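Local coordinates for Low molecular weight phosphotyrosine phosphatase family protein (Streptococcus pyogenes, PDB 5GOT) that probably removes phosphate from phosphotyrosine in proteins, as a low molecular weight protein tyrosine phosphatase of a pathogenic streptococcus, at residues I105-F108 with R109-G112. Sequence-based numbering, arbitrary orientation.
Sequences IYLF and REGG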
loop_
_atom_site.group_PDB
_atom_site.type_symbol
_atom_site.label_atom_id
_atom_site.label_comp_id
_atom_site.label_asym_id
_atom_site.label_seq_id
_atom_site.Cartn_x
_atom_site.Cartn_y
_atom_site.Cartn_z
ATOM N N ILE A 105 -5.425 -7.656 -8.866
ATOM C CA ILE A 105 -5.149 -6.218 -8.860
ATOM C C ILE A 105 -6.410 -5.451 -8.476
ATOM O O ILE A 105 -7.474 -5.625 -9.090
ATOM C CB ILE A 105 -4.591 -5.770 -10.219
ATOM C CG1 ILE A 105 -3.261 -6.516 -10.479
ATOM C CG2 ILE A 105 -4.375 -4.268 -10.255
ATOM C CD1 ILE A 105 -2.630 -6.249 -11.840
ATOM N N TYR A 106 -6.283 -4.592 -7.455
ATOM C CA TYR A 106 -7.389 -3.876 -6.835
ATOM C C TYR A 106 -7.068 -2.390 -6.724
ATOM O O TYR A 106 -5.907 -1.990 -6.630
ATOM C CB TYR A 106 -7.684 -4.375 -5.406
ATOM C CG TYR A 106 -8.078 -5.841 -5.262
ATOM C CD1 TYR A 106 -7.117 -6.846 -5.316
ATOM C CD2 TYR A 106 -9.401 -6.209 -5.014
ATOM C CE1 TYR A 106 -7.460 -8.181 -5.164
ATOM C CE2 TYR A 106 -9.757 -7.558 -4.857
ATOM C CZ TYR A 106 -8.774 -8.528 -4.926
ATOM O OH TYR A 106 -9.077 -9.869 -4.771
ATOM N N LEU A 107 -8.117 -1.580 -6.696
ATOM C CA LEU A 107 -7.998 -0.169 -6.356
ATOM C C LEU A 107 -8.124 -0.001 -4.845
ATOM O O LEU A 107 -9.058 -0.528 -4.234
ATOM C CB LEU A 107 -9.073 0.645 -7.076
ATOM C CG LEU A 107 -9.034 2.156 -6.825
ATOM C CD1 LEU A 107 -7.744 2.747 -7.360
ATOM C CD2 LEU A 107 -10.238 2.814 -7.494
ATOM N N PHE A 108 -7.195 0.760 -4.251
ATOM C CA PHE A 108 -7.173 0.923 -2.798
ATOM C C PHE A 108 -8.507 1.408 -2.237
ATOM O O PHE A 108 -8.957 0.915 -1.196
ATOM C CB PHE A 108 -6.053 1.890 -2.391
ATOM C CG PHE A 108 -5.942 2.083 -0.909
ATOM C CD1 PHE A 108 -5.225 1.181 -0.133
ATOM C CD2 PHE A 108 -6.529 3.185 -0.291
ATOM C CE1 PHE A 108 -5.114 1.355 1.240
ATOM C CE2 PHE A 108 -6.419 3.370 1.073
ATOM C CZ PHE A 108 -5.715 2.446 1.845
ATOM N N ARG A 109 -9.133 2.391 -2.884
ATOM C CA ARG A 109 -10.432 2.871 -2.447
ATOM C C ARG A 109 -11.131 3.507 -3.639
ATOM O O ARG A 109 -10.495 4.168 -4.461
ATOM C CB ARG A 109 -10.311 3.871 -1.278
ATOM C CG ARG A 109 -9.758 5.236 -1.662
ATOM C CD ARG A 109 -9.648 6.178 -0.441
ATOM N NE ARG A 109 -10.931 6.445 0.207
ATOM C CZ ARG A 109 -11.766 7.420 -0.151
ATOM N NH1 ARG A 109 -11.463 8.216 -1.167
ATOM N NH2 ARG A 109 -12.911 7.594 0.499
ATOM N N GLU A 110 -12.437 3.284 -3.738
ATOM C CA GLU A 110 -13.194 3.849 -4.845
ATOM C C GLU A 110 -13.119 5.371 -4.812
ATOM O O GLU A 110 -13.225 5.990 -3.750
ATOM C CB GLU A 110 -14.644 3.364 -4.781
ATOM C CG GLU A 110 -14.748 1.861 -5.049
ATOM C CD GLU A 110 -14.243 1.500 -6.430
ATOM O OE1 GLU A 110 -14.796 2.017 -7.421
ATOM O OE2 GLU A 110 -13.273 0.710 -6.540
ATOM N N GLY A 111 -12.910 5.968 -5.986
ATOM C CA GLY A 111 -12.590 7.387 -6.081
ATOM C C GLY A 111 -11.107 7.703 -5.963
ATOM O O GLY A 111 -10.583 8.566 -6.679
ATOM N N GLY A 112 -10.423 7.042 -5.037
ATOM C CA GLY A 112 -8.974 7.055 -4.981
ATOM C C GLY A 112 -8.454 7.823 -3.777
ATOM O O GLY A 112 -9.205 8.366 -2.967
HETATM O O HOH W 1 -11.996 -0.742 -4.444
#
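One water is held between Glu110 OE2 and Leu107 O, donating a hydrogen to each: it lies 2.9 Å from Glu110 OE2 and 3.0 Å from Leu107 O, tying the end of the strand to the turn that follows. Beside this bridge Leu107 and Glu110 meet obliquely, CD2 of Leu107 lying 3.8 Å from Glu110 OE2. The glutamate chain starts away from the strand, but its bend at chi2 (-61°) brings the carboxylate back beside the leucine methyl. The same Leu107 CD2 packs 3.3 Å from the carbonyl oxygen of Arg109, a plain van der Waals contact. Arg109 to Gly112 form a type II beta turn, and the arginine side chain braces its two ends: Arg109 NH1 donates to Gly112 O at 2.9 Å, nearly straight at 160°, with the oxygen at the guanidinium edge and in its plane. A bend at chi3 (-61°) swings the guanidinium round to that oxygen. Near its root the arginine touches the preceding ring, Arg109 CB lying 4.0 Å from Phe108 CD2. The turn leaves strand 105-107, an outermost strand of the four-stranded parallel sheet, and leads toward helix 116-119. Leu107 rests on Val90 of helix 87-96, whereas Phe108 meets Trp136 of helix 122-140, whose NE1 hydrogen-bonds to the Phe108 carbonyl.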